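Soluble lytic transglycosylase B3 (Pseudomonas aeruginosa, PDB 5ANZ) probably cleaves peptidoglycan as a lytic transglycosylase that takes part in turnover of the bacterial cell wall, and binds a calcium ion. Local coordinates at residues Arg121-Val126 against Val132-Val137; Tyr215-Asp220 against Thr238-Lys243. All coordinates share one frame; numbering follows the deposited sequence.

Contact 1: Arg121-Val126 against Val132-Val137; sequences RILGEV and VDADAV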
ATOM      1  N   ARG A 121     -11.936  23.824   3.559  1.00 35.64           N
ATOM      2  CA  ARG A 121     -11.098  24.802   4.254  1.00 29.43           C
ATOM      3  C   ARG A 121      -9.844  24.146   4.831  1.00 29.46           C
ATOM      4  O   ARG A 121      -8.726  24.580   4.555  1.00 32.76           O
ATOM      5  CB  ARG A 121     -11.864  25.503   5.364  1.00 31.31           C
ATOM      6  CG  ARG A 121     -11.025  26.595   6.002  1.00 39.72           C
ATOM      7  CD  ARG A 121     -11.818  27.390   7.007  1.00 56.36           C
ATOM      8  NE  ARG A 121     -11.845  26.761   8.323  1.00 71.71           N
ATOM      9  CZ  ARG A 121     -12.340  27.345   9.411  1.00 83.10           C
ATOM     10  NH1 ARG A 121     -12.847  28.570   9.336  1.00 78.19           N
ATOM     11  NH2 ARG A 121     -12.323  26.707  10.575  1.00 86.98           N
ATOM     12  N   ILE A 122     -10.031  23.103   5.635  1.00 28.10           N
ATOM     13  CA  ILE A 122      -8.915  22.327   6.164  1.00 26.51           C
ATOM     14  C   ILE A 122      -7.975  21.807   5.065  1.00 25.71           C
ATOM     15  O   ILE A 122      -6.761  21.949   5.159  1.00 25.36           O
ATOM     16  CB  ILE A 122      -9.420  21.137   6.991  1.00 28.54           C
ATOM     17  CG1 ILE A 122      -9.917  21.623   8.356  1.00 38.22           C
ATOM     18  CG2 ILE A 122      -8.322  20.101   7.174  1.00 34.23           C
ATOM     19  CD1 ILE A 122     -10.530  20.524   9.191  1.00 44.03           C
ATOM     20  N   LEU A 123      -8.538  21.227   4.014  1.00 26.15           N
ATOM     21  CA  LEU A 123      -7.709  20.674   2.947  1.00 23.23           C
ATOM     22  C   LEU A 123      -6.896  21.755   2.255  1.00 28.28           C
ATOM     23  O   LEU A 123      -5.754  21.520   1.844  1.00 27.13           O
ATOM     24  CB  LEU A 123      -8.578  19.911   1.943  1.00 25.06           C
ATOM     25  CG  LEU A 123      -9.097  18.574   2.474  1.00 25.48           C
ATOM     26  CD1 LEU A 123     -10.259  18.045   1.640  1.00 29.77           C
ATOM     27  CD2 LEU A 123      -7.950  17.563   2.500  1.00 27.23           C
ATOM     28  N   GLY A 124      -7.477  22.947   2.130  1.00 28.97           N
ATOM     29  CA  GLY A 124      -6.766  24.064   1.531  1.00 37.12           C
ATOM     30  C   GLY A 124      -5.572  24.454   2.377  1.00 34.76           C
ATOM     31  O   GLY A 124      -4.484  24.694   1.865  1.00 36.85           O
ATOM     32  N   GLU A 125      -5.782  24.515   3.687  1.00 29.32           N
ATOM     33  CA  GLU A 125      -4.718  24.850   4.620  1.00 32.12           C
ATOM     34  C   GLU A 125      -3.652  23.748   4.655  1.00 34.10           C
ATOM     35  O   GLU A 125      -2.465  24.028   4.815  1.00 36.55           O
ATOM     36  CB  GLU A 125      -5.301  25.101   6.014  1.00 31.13           C
ATOM     37  CG  GLU A 125      -6.239  26.306   6.018  1.00 46.92           C
ATOM     38  CD  GLU A 125      -6.932  26.546   7.348  1.00 48.75           C
ATOM     39  OE1 GLU A 125      -7.045  25.600   8.152  1.00 44.83           O
ATOM     40  OE2 GLU A 125      -7.368  27.695   7.585  1.00 47.93           O
ATOM     41  N   VAL A 126      -4.077  22.500   4.487  1.00 31.23           N
ATOM     42  CA  VAL A 126      -3.148  21.376   4.475  1.00 22.99           C
ATOM     43  C   VAL A 126      -2.381  21.312   3.157  1.00 30.62           C
ATOM     44  O   VAL A 126      -1.165  21.148   3.161  1.00 30.71           O
ATOM     45  CB  VAL A 126      -3.884  20.044   4.708  1.00 25.89           C
ATOM     46  CG1 VAL A 126      -2.980  18.867   4.372  1.00 30.85           C
ATOM     47  CG2 VAL A 126      -4.382  19.957   6.155  1.00 24.86           C
ATOM     48  N   VAL A 132       1.055  19.382  -0.591  1.00 22.18           N
ATOM     49  CA  VAL A 132       0.552  18.086  -1.031  1.00 21.83           C
ATOM     50  C   VAL A 132      -0.863  18.282  -1.559  1.00 22.63           C
ATOM     51  O   VAL A 132      -1.679  18.929  -0.911  1.00 24.86           O
ATOM     52  CB  VAL A 132       0.536  17.040   0.097  1.00 19.19           C
ATOM     53  CG1 VAL A 132      -0.056  15.737  -0.400  1.00 22.15           C
ATOM     54  CG2 VAL A 132       1.966  16.806   0.615  1.00 21.15           C
ATOM     55  N   ASP A 133      -1.137  17.718  -2.730  1.00 20.95           N
ATOM     56  CA  ASP A 133      -2.431  17.883  -3.380  1.00 21.59           C
ATOM     57  C   ASP A 133      -3.560  17.279  -2.562  1.00 22.67           C
ATOM     58  O   ASP A 133      -3.464  16.137  -2.111  1.00 22.08           O
ATOM     59  CB  ASP A 133      -2.398  17.259  -4.776  1.00 19.52           C
ATOM     60  CG  ASP A 133      -1.383  17.943  -5.674  1.00 29.61           C
ATOM     61  OD1 ASP A 133      -1.732  18.966  -6.289  1.00 33.17           O
ATOM     62  OD2 ASP A 133      -0.224  17.496  -5.729  1.00 29.08           O
ATOM     63  N   ALA A 134      -4.631  18.049  -2.398  1.00 20.63           N
ATOM     64  CA  ALA A 134      -5.776  17.617  -1.608  1.00 21.66           C
ATOM     65  C   ALA A 134      -6.362  16.325  -2.154  1.00 18.45           C
ATOM     66  O   ALA A 134      -6.814  15.479  -1.383  1.00 18.80           O
ATOM     67  CB  ALA A 134      -6.846  18.697  -1.582  1.00 20.92           C
ATOM     68  N   ASP A 135      -6.377  16.183  -3.481  1.00 19.80           N
ATOM     69  CA  ASP A 135      -7.031  15.023  -4.080  1.00 17.60           C
ATOM     70  C   ASP A 135      -6.284  13.754  -3.720  1.00 18.61           C
ATOM     71  O   ASP A 135      -6.892  12.701  -3.514  1.00 18.10           O
ATOM     72  CB  ASP A 135      -7.134  15.151  -5.599  1.00 21.06           C
ATOM     73  CG  ASP A 135      -8.152  16.200  -6.044  1.00 38.39           C
ATOM     74  OD1 ASP A 135      -8.960  16.674  -5.211  1.00 38.00           O
ATOM     75  OD2 ASP A 135      -8.145  16.536  -7.251  1.00 41.42           O
ATOM     76  N   ALA A 136      -4.959  13.848  -3.614  1.00 17.98           N
ATOM     77  CA  ALA A 136      -4.157  12.690  -3.232  1.00 17.32           C
ATOM     78  C   ALA A 136      -4.341  12.348  -1.749  1.00 16.49           C
ATOM     79  O   ALA A 136      -4.483  11.179  -1.412  1.00 18.69           O
ATOM     80  CB  ALA A 136      -2.684  12.923  -3.532  1.00 19.76           C
ATOM     81  N   VAL A 137      -4.356  13.362  -0.888  1.00 16.87           N
ATOM     82  CA  VAL A 137      -4.651  13.154   0.544  1.00 17.44           C
ATOM     83  C   VAL A 137      -6.000  12.462   0.718  1.00 16.90           C
ATOM     84  O   VAL A 137      -6.119  11.475   1.451  1.00 16.00           O
ATOM     85  CB  VAL A 137      -4.646  14.483   1.308  1.00 17.07           C
ATOM     86  CG1 VAL A 137      -5.054  14.276   2.773  1.00 19.24           C
ATOM     87  CG2 VAL A 137      -3.258  15.117   1.269  1.00 21.01           C
TER

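Contact 2: Tyr215-Asp220 against Thr238-Lys243; sequences YAVDFD and TANYLK. With CA (calcium ion), chain B.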
ATOM      1  N   TYR A 215       5.217  10.814  12.324  1.00 20.45           N
ATOM      2  CA  TYR A 215       4.585  11.647  11.288  1.00 24.20           C
ATOM      3  C   TYR A 215       3.200  12.201  11.597  1.00 26.46           C
ATOM      4  O   TYR A 215       2.729  13.069  10.882  1.00 25.23           O
ATOM      5  CB  TYR A 215       4.490  10.868   9.967  1.00 21.61           C
ATOM      6  CG  TYR A 215       5.844  10.483   9.446  1.00 23.19           C
ATOM      7  CD1 TYR A 215       6.630  11.411   8.784  1.00 23.38           C
ATOM      8  CD2 TYR A 215       6.344   9.202   9.641  1.00 25.22           C
ATOM      9  CE1 TYR A 215       7.902  11.063   8.313  1.00 23.90           C
ATOM     10  CE2 TYR A 215       7.602   8.847   9.177  1.00 31.45           C
ATOM     11  CZ  TYR A 215       8.367   9.780   8.507  1.00 29.07           C
ATOM     12  OH  TYR A 215       9.618   9.426   8.057  1.00 29.84           O
ATOM     13  N   ALA A 216       2.542  11.723  12.643  1.00 21.11           N
ATOM     14  CA  ALA A 216       1.259  12.322  12.978  1.00 20.48           C
ATOM     15  C   ALA A 216       1.419  13.793  13.379  1.00 23.75           C
ATOM     16  O   ALA A 216       2.455  14.225  13.922  1.00 26.14           O
ATOM     17  CB  ALA A 216       0.560  11.538  14.087  1.00 18.37           C
ATOM     18  N   VAL A 217       0.372  14.548  13.087  1.00 22.39           N
ATOM     19  CA  VAL A 217       0.319  15.987  13.251  1.00 21.53           C
ATOM     20  C   VAL A 217      -0.844  16.409  14.130  1.00 26.78           C
ATOM     21  O   VAL A 217      -1.921  15.826  14.033  1.00 25.47           O
ATOM     22  CB  VAL A 217       0.160  16.669  11.868  1.00 28.88           C
ATOM     23  CG1 VAL A 217      -0.133  18.146  12.025  1.00 38.04           C
ATOM     24  CG2 VAL A 217       1.405  16.423  11.015  1.00 33.50           C
ATOM     25  N   ASP A 218      -0.639  17.425  14.970  1.00 25.09           N
ATOM     26  CA  ASP A 218      -1.740  18.092  15.662  1.00 24.07           C
ATOM     27  C   ASP A 218      -2.152  19.336  14.880  1.00 26.45           C
ATOM     28  O   ASP A 218      -1.544  20.415  15.029  1.00 30.05           O
ATOM     29  CB  ASP A 218      -1.329  18.466  17.095  1.00 26.02           C
ATOM     30  CG  ASP A 218      -2.402  19.249  17.825  1.00 30.22           C
ATOM     31  OD1 ASP A 218      -3.573  19.223  17.382  1.00 28.22           O
ATOM     32  OD2 ASP A 218      -2.076  19.889  18.852  1.00 30.90           O
ATOM     33  N   PHE A 219      -3.171  19.187  14.035  1.00 24.36           N
ATOM     34  CA  PHE A 219      -3.581  20.250  13.132  1.00 24.36           C
ATOM     35  C   PHE A 219      -4.194  21.425  13.867  1.00 30.93           C
ATOM     36  O   PHE A 219      -3.900  22.571  13.554  1.00 32.46           O
ATOM     37  CB  PHE A 219      -4.586  19.727  12.096  1.00 23.56           C
ATOM     38  CG  PHE A 219      -5.073  20.785  11.149  1.00 26.79           C
ATOM     39  CD1 PHE A 219      -4.260  21.239  10.124  1.00 27.47           C
ATOM     40  CD2 PHE A 219      -6.349  21.320  11.274  1.00 33.32           C
ATOM     41  CE1 PHE A 219      -4.700  22.221   9.250  1.00 31.75           C
ATOM     42  CE2 PHE A 219      -6.795  22.298  10.391  1.00 35.07           C
ATOM     43  CZ  PHE A 219      -5.971  22.740   9.379  1.00 32.95           C
ATOM     44  N   ASP A 220      -5.048  21.147  14.841  1.00 28.57           N
ATOM     45  CA  ASP A 220      -5.829  22.220  15.463  1.00 30.20           C
ATOM     46  C   ASP A 220      -5.159  22.827  16.698  1.00 38.30           C
ATOM     47  O   ASP A 220      -5.576  23.881  17.169  1.00 45.68           O
ATOM     48  CB  ASP A 220      -7.224  21.709  15.827  1.00 36.15           C
ATOM     49  CG  ASP A 220      -7.189  20.641  16.898  1.00 45.60           C
ATOM     50  OD1 ASP A 220      -6.682  19.538  16.623  1.00 31.88           O
ATOM     51  OD2 ASP A 220      -7.675  20.904  18.019  1.00 61.59           O
ATOM     52  N   THR A 238      -1.739  12.662   7.132  1.00 17.71           N
ATOM     53  CA  THR A 238      -1.589  11.988   5.851  1.00 17.92           C
ATOM     54  C   THR A 238      -0.689  12.799   4.935  1.00 17.81           C
ATOM     55  O   THR A 238       0.204  12.252   4.281  1.00 17.38           O
ATOM     56  CB  THR A 238      -2.949  11.778   5.197  1.00 17.83           C
ATOM     57  OG1 THR A 238      -3.759  10.982   6.071  1.00 22.69           O
ATOM     58  CG2 THR A 238      -2.805  11.069   3.829  1.00 19.30           C
ATOM     59  N   ALA A 239      -0.930  14.106   4.892  1.00 18.74           N
ATOM     60  CA  ALA A 239      -0.160  14.994   4.027  1.00 18.00           C
ATOM     61  C   ALA A 239       1.296  15.047   4.465  1.00 17.98           C
ATOM     62  O   ALA A 239       2.206  15.037   3.645  1.00 19.83           O
ATOM     63  CB  ALA A 239      -0.765  16.402   4.035  1.00 22.15           C
ATOM     64  N   ASN A 240       1.509  15.126   5.772  1.00 17.34           N
ATOM     65  CA  ASN A 240       2.865  15.163   6.309  1.00 18.50           C
ATOM     66  C   ASN A 240       3.663  13.909   5.895  1.00 19.08           C
ATOM     67  O   ASN A 240       4.846  13.982   5.530  1.00 20.76           O
ATOM     68  CB  ASN A 240       2.799  15.288   7.836  1.00 18.28           C
ATOM     69  CG  ASN A 240       4.142  15.559   8.444  1.00 21.88           C
ATOM     70  OD1 ASN A 240       4.868  16.426   7.987  1.00 22.90           O
ATOM     71  ND2 ASN A 240       4.488  14.813   9.481  1.00 27.70           N
ATOM     72  N   TYR A 241       3.013  12.756   5.943  1.00 18.07           N
ATOM     73  CA  TYR A 241       3.654  11.493   5.576  1.00 16.78           C
ATOM     74  C   TYR A 241       3.921  11.447   4.061  1.00 21.25           C
ATOM     75  O   TYR A 241       5.005  11.038   3.624  1.00 20.90           O
ATOM     76  CB  TYR A 241       2.788  10.301   6.024  1.00 20.19           C
ATOM     77  CG  TYR A 241       3.432   8.935   5.836  1.00 22.22           C
ATOM     78  CD1 TYR A 241       3.365   8.268   4.623  1.00 30.75           C
ATOM     79  CD2 TYR A 241       4.099   8.315   6.883  1.00 34.08           C
ATOM     80  CE1 TYR A 241       3.948   7.022   4.458  1.00 34.20           C
ATOM     81  CE2 TYR A 241       4.687   7.076   6.723  1.00 35.35           C
ATOM     82  CZ  TYR A 241       4.605   6.432   5.516  1.00 33.31           C
ATOM     83  OH  TYR A 241       5.183   5.191   5.366  1.00 33.16           O
ATOM     84  N   LEU A 242       2.958  11.891   3.256  1.00 20.16           N
ATOM     85  CA  LEU A 242       3.208  11.948   1.811  1.00 16.87           C
ATOM     86  C   LEU A 242       4.353  12.895   1.469  1.00 18.36           C
ATOM     87  O   LEU A 242       5.156  12.618   0.567  1.00 20.10           O
ATOM     88  CB  LEU A 242       1.945  12.376   1.053  1.00 17.60           C
ATOM     89  CG  LEU A 242       0.878  11.287   0.947  1.00 24.24           C
ATOM     90  CD1 LEU A 242      -0.413  11.906   0.369  1.00 26.38           C
ATOM     91  CD2 LEU A 242       1.344  10.086   0.079  1.00 25.10           C
ATOM     92  N   LYS A 243       4.431  14.023   2.169  1.00 17.45           N
ATOM     93  CA  LYS A 243       5.467  14.991   1.866  1.00 20.01           C
ATOM     94  C   LYS A 243       6.821  14.410   2.263  1.00 23.18           C
ATOM     95  O   LYS A 243       7.797  14.556   1.518  1.00 23.50           O
ATOM     96  CB  LYS A 243       5.207  16.333   2.576  1.00 19.40           C
ATOM     97  CG  LYS A 243       6.240  17.435   2.293  1.00 25.42           C
ATOM     98  CD  LYS A 243       6.192  17.887   0.809  1.00 27.94           C
ATOM     99  CE  LYS A 243       7.260  18.956   0.504  1.00 39.91           C
ATOM    100  NZ  LYS A 243       6.982  20.279   1.149  1.00 36.37           N
TER
HETATM  101 CA    CA B 501      -5.434  17.794  17.541  1.00 24.74          CA
HETATM  102  O   HOH W   1      -7.456  16.862  18.334  1.00 26.80           O

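Contact 1: Arg121-Val126 against Val132-Val137
Leu123 carries this contact, leaning from helix 120-130 onto Ala134 and Val137 in the first turn of helix 134-145. The chains come nearest at the same place, with CA of Leu123 and CA of Ala134 5.8 Å apart. Followed outward, the leucine begins at CB, which rests 4.1 Å from CB of Ala134; a methyl is all the second helix offers there, and the two backbones can therefore lie close. The next atom, CG, stands beside the leucine's own backbone N and opposite its carbonyl carbon (chi1 -73°), and this rotation sends the isopropyl end along helix 134-145 instead of straight into it. Of the two branches, CD2 goes on to the valine one helical turn later, ending 4.4 Å from CG1 of Val137, a looser touch than that at CB. The same CD2 is also 4.4 Å from CB of Ala134, so it bridges the two residues. Leu116 of helix 106-118 also touches both Leu123 and Ala134, while Leu235 of helix 231-244 meets Leu123 and Val137.

The link between the helices is fastened by polar groups at the start of helix 134-145. Asp127 OD2 accepts a hydrogen bond from the backbone N of Ala134. Asp133 occupies the N-cap position without making a capping bond; its OD2 instead takes hydrogen bonds from Trp247 NE1 and Gly250 N. The three-residue link 131-133 turns the chain sharply from one helix into the other, an alpha-alpha corner with Leu123 packed inside the bend, within the mainly helical, lysozyme-related SLT domain.

Contact 2: Tyr215-Asp220 against Thr238-Lys243
Asn240 is the first residue along helix 231-244, within 238-243, to reach the loop Tyr215-Asp220, and it grips it by a single strong bond. Its ND2 donates to Tyr215 O at 2.8 Å, with a nearly straight N-H...O angle of 165°. The acceptor lies close to the plane of the amide, whereas the donor is tilted out of the carbonyl plane. The carbonyl so held is that of the last residue of helix 209-215, where the chain turns into the loop. Higher up the asparagine side chain, CB packs 3.7 Å from CG2 of Val217, and Tyr130 of helix 120-130 touches both residues.

Beyond Val217 the loop becomes a calcium site. Asp218 OD1 binds the ion at 2.4 Å and Asp220 OD1 at 2.3 Å, with a water as a further ligand. Asp222, the backbone O of Lys224 and Asp233 complete it. Alternating aspartates followed by a carbonyl ligand are the mark of an EF-hand-like loop, and Asp233, in the first turn of helix 231-244, ties the ion to the helix on which Asn240 sits.

Next in sequence, Tyr241 holds CG anti to its backbone N (chi1 -173°), which sends the ring outward from the helix to meet the ring of Tyr215. The two rings form a T-shaped (edge-to-face) pair, the edge of Tyr241 directed at the face of Tyr215, with centroids 5.2 Å apart and planes at 77°. Closest are the two CD2 atoms, Tyr215 CD2 to Tyr241 CD2 at 3.7 Å. The far end of Tyr241 is fixed separately, its OH hydrogen-bonded to the backbone O of Lys325.

Overall arrangement
Contact 1 and contact 2 have centres about 11 Å apart and pack directly on each other. Val126 CG1 presses on Ala239 CB at 3.3 Å, bringing helix 120-130 against helix 231-244, and Val132 CG2 lies 3.5 Å from Ala239 O. At the calcium loop, the ring of Phe219, flanked by the ligands Asp218 and Asp220, rests against helix 120-130, with Ile122 CG1 3.8 Å from Phe219 CE2. Contact 2 borders two residues seen to bind N-acetyl-D-glucosamine in a structure of this protein, though no sugar is bound here: side chain to side chain, Tyr241 is about 3 Å from Thr211 and about 4 Å from Tyr326. Val137 of contact 1 stays about 8 Å from Tyr326, likewise between side chains.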